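Long-range contacts in phosphoribosylaminoimidazole carboxylase, ATPase subunit (Bacillus anthracis, PDB 3V4S), which probably catalyses the ATP-dependent carboxylation of 5-aminoimidazole ribonucleotide with bicarbonate to N5-carboxyaminoimidazole ribonucleotide in purine biosynthesis: residues I218-I223 / D379-L384; K314-V319 / H357-N362; N334-C339 / K373-W378. All coordinates share one frame; numbering follows the deposited sequence.

In the fold
All three contacts border the same antiparallel sheet, contact 3 only through Cys339 at the start of its edge strand 339-343, and their chemistry follows their place in it. Contact 2 is buried and pairs strands 316-322 and 354-361 through backbone hydrogen bonds. Contact 1 is partly buried: it sets the hairpin turn after strand 209-220, beside ATP, against helix 379-384 through a valine-leucine contact, two amide side chains and one bridging water. Contact 3 lies farthest from the chain centre yet is buried; it joins the loop before strand 339-343 to the chain leaving helix 365-374, leucines packed beside an arginine. Contacts 2 and 3 touch; the nearest atoms of 1 and 2 are about 6 Å apart.

Contact 1: residues I218-I223 / D379-L384; sequences IHVNNI and DHQEQL. With ATP (adenosine-5'-triphosphate), chain F.
Beside the ATP pocket, the hairpin turn 220-223 packs against the C-terminal helix 379-384, with Val220 set between Gln381 and Leu384. Val220 CG1 lies 3.7 Å from Leu384 CD1 and 3.9 Å from Gln381 CG. CG1 is anti to the backbone N (chi1 173°), the rotation that brings this one methyl to both helix residues. Asn221 follows at the exposed margin, its amide crossing the leucine side chain at about a right angle, with ND2 3.5 Å from Leu384 CD1. The His380 ring stands obliquely to that amide, their planes 56° apart, and its ND1 is hydrogen-bonded to Glu324.

The turn is a type I' beta turn linking strands 209-220 and 223-229 of the ATP-grasp domain. Its two ends are closed by a pair of backbone bonds between Val220 and Ile223. Water 1 donates to Val220 O (2.9 Å) and accepts from Gln381 NE2 (3.0 Å), so the carbonyl is tied to the helix through solvent. Gln381 OE1 is held by His325. From the same hairpin His219 and Asn222 reach the nucleotide: ATP O3' sits over one face of the His219 ring, and Asn222 ND2 comes within 3.1 Å of ATP O4'.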
loop_
_atom_site.group_PDB
_atom_site.type_symbol
_atom_site.label_atom_id
_atom_site.label_comp_id
_atom_site.label_asym_id
_atom_site.label_seq_id
_atom_site.Cartn_x
_atom_site.Cartn_y
_atom_site.Cartn_z
ATOM N N ILE B 218 -21.709 9.750 4.162
ATOM C CA ILE B 218 -22.450 10.923 3.752
ATOM C C ILE B 218 -22.532 10.902 2.235
ATOM O O ILE B 218 -21.504 10.844 1.533
ATOM C CB ILE B 218 -21.834 12.232 4.300
ATOM C CG1 ILE B 218 -21.879 12.233 5.842
ATOM C CG2 ILE B 218 -22.556 13.446 3.728
ATOM C CD1 ILE B 218 -21.475 13.539 6.507
ATOM N N HIS B 219 -23.768 10.903 1.743
ATOM C CA HIS B 219 -24.035 10.897 0.315
ATOM C C HIS B 219 -24.504 12.264 -0.090
ATOM O O HIS B 219 -25.146 12.956 0.701
ATOM C CB HIS B 219 -25.108 9.861 0.002
ATOM C CG HIS B 219 -24.657 8.439 0.196
ATOM N ND1 HIS B 219 -24.875 7.761 1.334
ATOM C CD2 HIS B 219 -23.974 7.572 -0.652
ATOM C CE1 HIS B 219 -24.378 6.513 1.218
ATOM N NE2 HIS B 219 -23.823 6.401 0.005
ATOM N N VAL B 220 -24.191 12.661 -1.324
ATOM C CA VAL B 220 -24.664 13.920 -1.904
ATOM C C VAL B 220 -25.052 13.619 -3.357
ATOM O O VAL B 220 -24.260 13.034 -4.098
ATOM C CB VAL B 220 -23.568 15.008 -1.861
ATOM C CG1 VAL B 220 -24.005 16.249 -2.604
ATOM C CG2 VAL B 220 -23.218 15.362 -0.427
ATOM N N ASN B 221 -26.254 14.027 -3.773
ATOM C CA ASN B 221 -26.776 13.668 -5.099
ATOM C C ASN B 221 -26.768 12.145 -5.276
ATOM O O ASN B 221 -26.549 11.663 -6.380
ATOM C CB ASN B 221 -25.949 14.303 -6.247
ATOM C CG ASN B 221 -26.101 15.819 -6.349
ATOM O OD1 ASN B 221 -27.142 16.386 -6.003
ATOM N ND2 ASN B 221 -25.054 16.484 -6.848
ATOM N N ASN B 222 -26.980 11.404 -4.185
ATOM C CA ASN B 222 -26.930 9.922 -4.179
ATOM C C ASN B 222 -25.576 9.277 -4.502
ATOM O O ASN B 222 -25.514 8.073 -4.799
ATOM C CB ASN B 222 -28.005 9.333 -5.101
ATOM C CG ASN B 222 -29.406 9.634 -4.620
ATOM O OD1 ASN B 222 -30.272 10.037 -5.406
ATOM N ND2 ASN B 222 -29.633 9.465 -3.320
ATOM N N ILE B 223 -24.504 10.070 -4.465
ATOM C CA ILE B 223 -23.151 9.551 -4.659
ATOM C C ILE B 223 -22.413 9.710 -3.333
ATOM O O ILE B 223 -22.530 10.743 -2.690
ATOM C CB ILE B 223 -22.384 10.325 -5.756
ATOM C CG1 ILE B 223 -23.192 10.382 -7.059
ATOM C CG2 ILE B 223 -21.017 9.686 -6.004
ATOM C CD1 ILE B 223 -22.601 11.293 -8.115
ATOM N N ASP B 379 -16.765 22.326 -2.323
ATOM C CA ASP B 379 -17.758 23.387 -2.048
ATOM C C ASP B 379 -19.153 23.039 -2.575
ATOM O O ASP B 379 -20.149 23.337 -1.920
ATOM C CB ASP B 379 -17.315 24.743 -2.617
ATOM C CG ASP B 379 -16.305 25.468 -1.722
ATOM O OD1 ASP B 379 -16.053 25.039 -0.576
ATOM O OD2 ASP B 379 -15.749 26.486 -2.173
ATOM N N HIS B 380 -19.215 22.405 -3.745
ATOM C CA HIS B 380 -20.479 21.953 -4.339
ATOM C C HIS B 380 -21.205 21.021 -3.402
ATOM O O HIS B 380 -22.394 21.201 -3.150
ATOM C CB HIS B 380 -20.204 21.306 -5.707
ATOM C CG HIS B 380 -21.435 20.807 -6.441
ATOM N ND1 HIS B 380 -21.390 19.752 -7.287
ATOM C CD2 HIS B 380 -22.757 21.257 -6.449
ATOM C CE1 HIS B 380 -22.616 19.532 -7.809
ATOM N NE2 HIS B 380 -23.456 20.447 -7.296
ATOM N N GLN B 381 -20.494 20.034 -2.856
ATOM C CA GLN B 381 -21.084 19.089 -1.899
ATOM C C GLN B 381 -21.479 19.748 -0.575
ATOM O O GLN B 381 -22.537 19.436 -0.017
ATOM C CB GLN B 381 -20.151 17.897 -1.630
ATOM C CG GLN B 381 -20.160 16.813 -2.703
ATOM C CD GLN B 381 -19.625 17.294 -4.036
ATOM O OE1 GLN B 381 -18.754 18.163 -4.094
ATOM N NE2 GLN B 381 -20.143 16.726 -5.120
ATOM N N GLU B 382 -20.633 20.649 -0.077
ATOM C CA GLU B 382 -20.911 21.337 1.193
ATOM C C GLU B 382 -22.092 22.305 1.066
ATOM O O GLU B 382 -22.882 22.438 1.998
ATOM C CB GLU B 382 -19.673 22.050 1.765
ATOM C CG GLU B 382 -18.412 21.186 1.929
ATOM C CD GLU B 382 -18.546 20.010 2.905
ATOM O OE1 GLU B 382 -17.761 19.026 2.763
ATOM O OE2 GLU B 382 -19.415 20.065 3.815
ATOM N N GLN B 383 -22.219 22.954 -0.092
ATOM C CA GLN B 383 -23.366 23.822 -0.383
ATOM C C GLN B 383 -24.673 23.051 -0.490
ATOM O O GLN B 383 -25.711 23.530 -0.029
ATOM C CB GLN B 383 -23.144 24.629 -1.657
ATOM C CG GLN B 383 -22.298 25.875 -1.443
ATOM C CD GLN B 383 -21.929 26.562 -2.740
ATOM O OE1 GLN B 383 -21.180 26.019 -3.554
ATOM N NE2 GLN B 383 -22.446 27.772 -2.935
ATOM N N LEU B 384 -24.629 21.862 -1.087
ATOM C CA LEU B 384 -25.829 21.026 -1.191
ATOM C C LEU B 384 -26.277 20.480 0.165
ATOM O O LEU B 384 -27.467 20.283 0.388
ATOM C CB LEU B 384 -25.650 19.891 -2.203
ATOM C CG LEU B 384 -25.784 20.250 -3.685
ATOM C CD1 LEU B 384 -25.196 19.161 -4.569
ATOM C CD2 LEU B 384 -27.229 20.539 -4.077
HETATM P PG ATP F . -25.006 2.898 -4.946
HETATM O O1G ATP F . -24.504 2.695 -3.539
HETATM O O2G ATP F . -24.270 3.945 -5.756
HETATM O O3G ATP F . -25.234 1.612 -5.691
HETATM P PB ATP F . -27.877 3.060 -5.345
HETATM O O1B ATP F . -28.004 3.655 -6.718
HETATM O O2B ATP F . -28.110 1.597 -5.139
HETATM O O3B ATP F . -26.475 3.563 -4.682
HETATM P PA ATP F . -29.322 3.362 -2.883
HETATM O O1A ATP F . -28.048 2.953 -2.178
HETATM O O2A ATP F . -30.532 2.466 -2.814
HETATM O O3A ATP F . -29.003 3.763 -4.423
HETATM O "O5'" ATP F . -29.740 4.807 -2.343
HETATM C "C5'" ATP F . -28.830 5.897 -2.472
HETATM C "C4'" ATP F . -29.097 6.804 -1.281
HETATM O "O4'" ATP F . -30.473 7.232 -1.284
HETATM C "C3'" ATP F . -28.911 6.085 0.053
HETATM O "O3'" ATP F . -27.543 5.970 0.484
HETATM C "C2'" ATP F . -29.818 6.899 0.964
HETATM O "O2'" ATP F . -29.159 8.084 1.422
HETATM C "C1'" ATP F . -30.988 7.284 0.053
HETATM N N9 ATP F . -32.070 6.282 0.245
HETATM C C8 ATP F . -32.274 5.164 -0.492
HETATM N N7 ATP F . -33.329 4.456 -0.014
HETATM C C5 ATP F . -33.834 5.129 1.043
HETATM C C6 ATP F . -34.950 4.957 2.005
HETATM N N6 ATP F . -35.789 3.894 1.940
HETATM N N1 ATP F . -35.115 5.907 2.961
HETATM C C2 ATP F . -34.309 6.985 3.062
HETATM N N3 ATP F . -33.280 7.196 2.227
HETATM C C4 ATP F . -32.996 6.330 1.213
HETATM O O HOH W 1 -21.725 14.227 -4.976
#

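Contact 2: residues K314-V319 / H357-N362; sequences KPVVMV and HVNILN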
loop_
_atom_site.group_PDB
_atom_site.type_symbol
_atom_site.label_atom_id
_atom_site.label_comp_id
_atom_site.label_asym_id
_atom_site.label_seq_id
_atom_site.Cartn_x
_atom_site.Cartn_y
_atom_site.Cartn_z
ATOM N N LYS B 314 -5.877 4.762 13.093
ATOM C CA LYS B 314 -5.991 6.210 13.223
ATOM C C LYS B 314 -7.348 6.628 12.637
ATOM O O LYS B 314 -7.791 6.036 11.644
ATOM C CB LYS B 314 -4.816 6.907 12.504
ATOM C CG LYS B 314 -4.742 8.428 12.659
ATOM C CD LYS B 314 -3.296 8.944 12.588
ATOM C CE LYS B 314 -3.242 10.450 12.820
ATOM N NZ LYS B 314 -1.887 11.023 12.590
ATOM N N PRO B 315 -8.025 7.624 13.254
ATOM C CA PRO B 315 -9.309 8.097 12.699
ATOM C C PRO B 315 -9.143 8.708 11.309
ATOM O O PRO B 315 -8.088 9.268 11.009
ATOM C CB PRO B 315 -9.749 9.183 13.691
ATOM C CG PRO B 315 -9.079 8.819 14.972
ATOM C CD PRO B 315 -7.748 8.231 14.575
ATOM N N VAL B 316 -10.194 8.635 10.491
ATOM C CA VAL B 316 -10.101 8.957 9.066
ATOM C C VAL B 316 -11.417 9.451 8.470
ATOM O O VAL B 316 -12.504 8.935 8.786
ATOM C CB VAL B 316 -9.592 7.733 8.252
ATOM C CG1 VAL B 316 -10.449 6.502 8.533
ATOM C CG2 VAL B 316 -9.517 8.036 6.752
ATOM N N VAL B 317 -11.305 10.460 7.610
ATOM C CA VAL B 317 -12.390 10.848 6.724
ATOM C C VAL B 317 -11.925 10.590 5.281
ATOM O O VAL B 317 -10.953 11.197 4.805
ATOM C CB VAL B 317 -12.795 12.333 6.904
ATOM C CG1 VAL B 317 -13.952 12.682 5.975
ATOM C CG2 VAL B 317 -13.187 12.618 8.346
ATOM N N MET B 318 -12.580 9.653 4.611
ATOM C CA MET B 318 -12.396 9.505 3.172
ATOM C C MET B 318 -13.293 10.509 2.435
ATOM O O MET B 318 -14.492 10.625 2.739
ATOM C CB MET B 318 -12.719 8.074 2.717
ATOM C CG MET B 318 -12.437 7.893 1.217
ATOM S SD MET B 318 -13.674 6.929 0.344
ATOM C CE MET B 318 -15.036 8.092 0.239
ATOM N N VAL B 319 -12.722 11.235 1.474
ATOM C CA VAL B 319 -13.510 12.102 0.609
ATOM C C VAL B 319 -13.365 11.633 -0.835
ATOM O O VAL B 319 -12.241 11.463 -1.320
ATOM C CB VAL B 319 -13.110 13.598 0.733
ATOM C CG1 VAL B 319 -14.214 14.479 0.168
ATOM C CG2 VAL B 319 -12.845 13.988 2.190
ATOM N N HIS B 357 -9.840 9.162 -4.559
ATOM C CA HIS B 357 -10.287 9.539 -3.222
ATOM C C HIS B 357 -9.129 10.006 -2.409
ATOM O O HIS B 357 -7.971 9.688 -2.715
ATOM C CB HIS B 357 -10.988 8.372 -2.519
ATOM C CG HIS B 357 -10.112 7.168 -2.303
ATOM N ND1 HIS B 357 -9.980 6.194 -3.230
ATOM C CD2 HIS B 357 -9.333 6.781 -1.209
ATOM C CE1 HIS B 357 -9.169 5.236 -2.764
ATOM N NE2 HIS B 357 -8.767 5.593 -1.521
ATOM N N VAL B 358 -9.419 10.762 -1.359
ATOM C CA VAL B 358 -8.392 11.171 -0.428
ATOM C C VAL B 358 -8.765 10.726 0.992
ATOM O O VAL B 358 -9.887 10.985 1.458
ATOM C CB VAL B 358 -8.104 12.687 -0.526
ATOM C CG1 VAL B 358 -9.394 13.501 -0.480
ATOM C CG2 VAL B 358 -7.149 13.112 0.578
ATOM N N ASN B 359 -7.850 10.029 1.666
ATOM C CA ASN B 359 -8.068 9.647 3.070
ATOM C C ASN B 359 -7.387 10.676 3.958
ATOM O O ASN B 359 -6.171 10.851 3.887
ATOM C CB ASN B 359 -7.535 8.244 3.364
ATOM C CG ASN B 359 -8.348 7.153 2.688
ATOM O OD1 ASN B 359 -9.577 7.241 2.615
ATOM N ND2 ASN B 359 -7.668 6.096 2.216
ATOM N N ILE B 360 -8.187 11.377 4.762
ATOM C CA ILE B 360 -7.688 12.419 5.657
ATOM C C ILE B 360 -7.553 11.822 7.056
ATOM O O ILE B 360 -8.556 11.527 7.718
ATOM C CB ILE B 360 -8.600 13.667 5.657
ATOM C CG1 ILE B 360 -8.815 14.177 4.228
ATOM C CG2 ILE B 360 -8.004 14.785 6.522
ATOM C CD1 ILE B 360 -9.750 15.366 4.102
ATOM N N LEU B 361 -6.313 11.604 7.488
ATOM C CA LEU B 361 -6.075 10.996 8.787
ATOM C C LEU B 361 -5.827 12.070 9.836
ATOM O O LEU B 361 -5.091 13.031 9.603
ATOM C CB LEU B 361 -4.871 10.043 8.760
ATOM C CG LEU B 361 -4.715 8.913 7.729
ATOM C CD1 LEU B 361 -3.773 7.859 8.290
ATOM C CD2 LEU B 361 -6.013 8.262 7.318
ATOM N N ASN B 362 -6.414 11.880 11.006
ATOM C CA ASN B 362 -6.194 12.796 12.107
ATOM C C ASN B 362 -6.632 12.141 13.394
ATOM O O ASN B 362 -7.565 11.337 13.381
ATOM C CB ASN B 362 -6.959 14.100 11.883
ATOM C CG ASN B 362 -6.407 15.236 12.716
ATOM O OD1 ASN B 362 -6.645 15.311 13.925
ATOM N ND2 ASN B 362 -5.668 16.129 12.077
#
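Val316 and Leu361 lie side by side and point the same way, Val316 CG2 meeting Leu361 CD2 at 3.6 Å. They form a non-hydrogen-bonded pair of an antiparallel sheet, and on the same face Met318 crosses Asn359 obliquely. Met318 CG is anti to the backbone N (chi1 -176°), which lays it 3.2 Å from Asn359 OD1, a buried oxygen with no partner in the model; the amide's ND2 is held by Asp288. The Met318 side chain turns at about a right angle to that of His357, its sulfur 5.0 Å obliquely from the ring centroid.

On the other face the pair contributes aliphatic Val317, Val319, Val358 and Ile360. Val319 CG2 comes obliquely to Ile360 CD1 at 3.9 Å, while Val319 CB lies at the same distance from Val358 CG1. Val319 and Ile360 belong to hydrogen-bonded pairs: Ile360 N donates to Val317 O at 2.8 Å and Val319 N to Val358 O with an N-H...O angle of 169°.

Lys314 NZ forms a salt bridge with Glu291 of the second subunit. Strand 316-322 joins this C-terminal-domain pair to strand 223-229 of the ATP-grasp domain in one sheet, strand 339-343 flanks strand 354-361, and helix 365-374 packs on Val317 and Ile360.

Contact 3: residues N334-C339 / K373-W378; sequences NRLTGC and KSLHIW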
loop_
_atom_site.group_PDB
_atom_site.type_symbol
_atom_site.label_atom_id
_atom_site.label_comp_id
_atom_site.label_asym_id
_atom_site.label_seq_id
_atom_site.Cartn_x
_atom_site.Cartn_y
_atom_site.Cartn_z
ATOM N N ASN B 334 -0.605 21.191 -3.103
ATOM C CA ASN B 334 0.328 21.676 -2.087
ATOM C C ASN B 334 -0.303 21.867 -0.706
ATOM O O ASN B 334 0.395 22.130 0.276
ATOM C CB ASN B 334 1.039 22.950 -2.567
ATOM C CG ASN B 334 0.077 24.045 -3.022
ATOM O OD1 ASN B 334 -1.093 23.807 -3.384
ATOM N ND2 ASN B 334 0.588 25.262 -3.038
ATOM N N ARG B 335 -1.624 21.703 -0.625
ATOM C CA ARG B 335 -2.324 21.859 0.652
ATOM C C ARG B 335 -2.776 20.548 1.284
ATOM O O ARG B 335 -3.433 20.559 2.330
ATOM C CB ARG B 335 -3.482 22.856 0.513
ATOM C CG ARG B 335 -3.007 24.308 0.583
ATOM C CD ARG B 335 -4.126 25.296 0.338
ATOM N NE ARG B 335 -5.243 25.051 1.243
ATOM C CZ ARG B 335 -6.421 25.662 1.179
ATOM N NH1 ARG B 335 -6.664 26.586 0.257
ATOM N NH2 ARG B 335 -7.360 25.347 2.057
ATOM N N LEU B 336 -2.351 19.425 0.694
ATOM C CA LEU B 336 -2.829 18.095 1.090
ATOM C C LEU B 336 -2.042 17.475 2.237
ATOM O O LEU B 336 -1.882 16.246 2.333
ATOM C CB LEU B 336 -2.900 17.146 -0.127
ATOM C CG LEU B 336 -3.965 17.523 -1.180
ATOM C CD1 LEU B 336 -3.914 16.572 -2.370
ATOM C CD2 LEU B 336 -5.359 17.534 -0.559
ATOM N N THR B 337 -1.562 18.320 3.139
ATOM C CA THR B 337 -0.911 17.808 4.332
ATOM C C THR B 337 -1.945 17.000 5.148
ATOM O O THR B 337 -3.110 17.376 5.222
ATOM C CB THR B 337 -0.180 18.939 5.101
ATOM O OG1 THR B 337 0.386 18.415 6.301
ATOM C CG2 THR B 337 -1.131 20.065 5.454
ATOM N N GLY B 338 -1.532 15.852 5.679
ATOM C CA GLY B 338 -2.425 14.923 6.378
ATOM C C GLY B 338 -3.472 14.226 5.507
ATOM O O GLY B 338 -4.411 13.612 6.012
ATOM N N CYS B 339 -3.318 14.329 4.197
ATOM C CA CYS B 339 -4.293 13.801 3.258
ATOM C C CYS B 339 -3.569 12.801 2.364
ATOM O O CYS B 339 -2.477 13.091 1.853
ATOM C CB CYS B 339 -4.898 14.928 2.420
ATOM S SG CYS B 339 -5.682 16.250 3.373
ATOM N N LYS B 373 -13.305 20.717 4.455
ATOM C CA LYS B 373 -13.999 21.992 4.227
ATOM C C LYS B 373 -13.038 23.110 3.833
ATOM O O LYS B 373 -13.286 23.820 2.862
ATOM C CB LYS B 373 -14.802 22.411 5.476
ATOM C CG LYS B 373 -16.059 21.581 5.716
ATOM C CD LYS B 373 -16.600 21.694 7.141
ATOM C CE LYS B 373 -17.553 22.870 7.317
ATOM N NZ LYS B 373 -18.175 22.883 8.676
ATOM N N SER B 374 -11.935 23.247 4.573
ATOM C CA SER B 374 -10.969 24.320 4.329
ATOM C C SER B 374 -10.244 24.207 2.987
ATOM O O SER B 374 -9.739 25.209 2.455
ATOM C CB SER B 374 -9.975 24.435 5.490
ATOM O OG SER B 374 -9.196 23.258 5.618
ATOM N N LEU B 375 -10.218 23.003 2.415
ATOM C CA LEU B 375 -9.621 22.818 1.089
ATOM C C LEU B 375 -10.491 23.410 -0.020
ATOM O O LEU B 375 -9.990 23.704 -1.110
ATOM C CB LEU B 375 -9.338 21.335 0.805
ATOM C CG LEU B 375 -8.153 20.684 1.534
ATOM C CD1 LEU B 375 -8.236 19.162 1.422
ATOM C CD2 LEU B 375 -6.812 21.226 1.026
ATOM N N HIS B 376 -11.789 23.554 0.256
ATOM C CA HIS B 376 -12.770 24.124 -0.693
ATOM C C HIS B 376 -12.963 23.360 -1.981
ATOM O O HIS B 376 -13.789 23.740 -2.816
ATOM C CB HIS B 376 -12.491 25.606 -0.957
ATOM C CG HIS B 376 -12.659 26.467 0.272
ATOM N ND1 HIS B 376 -13.815 26.515 0.968
ATOM C CD2 HIS B 376 -11.767 27.302 0.935
ATOM C CE1 HIS B 376 -13.671 27.337 2.021
ATOM N NE2 HIS B 376 -12.418 27.824 1.999
ATOM N N ILE B 377 -12.240 22.252 -2.133
ATOM C CA ILE B 377 -12.426 21.351 -3.279
ATOM C C ILE B 377 -13.879 20.877 -3.413
ATOM O O ILE B 377 -14.392 20.764 -4.517
ATOM C CB ILE B 377 -11.477 20.128 -3.191
ATOM C CG1 ILE B 377 -10.010 20.580 -3.292
ATOM C CG2 ILE B 377 -11.807 19.095 -4.276
ATOM C CD1 ILE B 377 -9.026 19.604 -2.670
ATOM N N TRP B 378 -14.534 20.600 -2.287
ATOM C CA TRP B 378 -15.889 20.051 -2.316
ATOM C C TRP B 378 -16.933 21.070 -1.900
ATOM O O TRP B 378 -17.889 20.721 -1.221
ATOM C CB TRP B 378 -15.984 18.772 -1.468
ATOM C CG TRP B 378 -14.948 17.749 -1.874
ATOM C CD1 TRP B 378 -15.037 16.777 -2.877
ATOM C CD2 TRP B 378 -13.603 17.606 -1.314
ATOM N NE1 TRP B 378 -13.867 16.054 -2.966
ATOM C CE2 TRP B 378 -12.960 16.511 -2.058
ATOM C CE3 TRP B 378 -12.892 18.255 -0.308
ATOM C CZ2 TRP B 378 -11.668 16.100 -1.783
ATOM C CZ3 TRP B 378 -11.579 17.829 -0.041
ATOM C CH2 TRP B 378 -10.988 16.774 -0.759
HETATM O O HOH W 2 -6.653 23.616 4.176
#
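Leu375 overlaps the aliphatic part of Arg335, the two side chains sliding past each other in opposite directions with Leu375 CD2 3.7 Å from Arg335 CB. The contact joins two connecting segments of the C-terminal part of the chain: the loop that carries a type II beta turn from Leu336 to Cys339 into strand 339-343, and the segment running out of helix 365-374, where His376 leaves helical geometry with a positive phi of 62°. Such a break lets the chain turn toward the next helix, 379-384, for which Trp378 supplies the N-cap position.

The other methyl of Leu375 serves the turn. Its CD1 lies 3.9 Å from Leu336 CD2, the two leucines crossing at about a right angle, and 4.3 Å from Cys339 SG. One buried leucine therefore meets both ends of the turn, whose closing backbone bond runs from Cys339 N to Leu336 O. Gly338, at the third place of the turn, also has positive phi, a conformation that favours glycine.

On the more exposed side the chain of Arg335 bends at chi3 (54°), carrying the guanidinium past the leucine to the Ser374 carbonyl. Its NH2 approaches Ser374 O near the guanidinium plane; the modelled separation is too short for the strength of that bond to be judged. The second link is through solvent. Ser374 OG, which is hydrogen-bonded to Lys371 O, lies 2.9 Å from water 2, and this water, in the plane of the guanidinium at its edge, accepts from Arg335 NH2 at 2.8 Å.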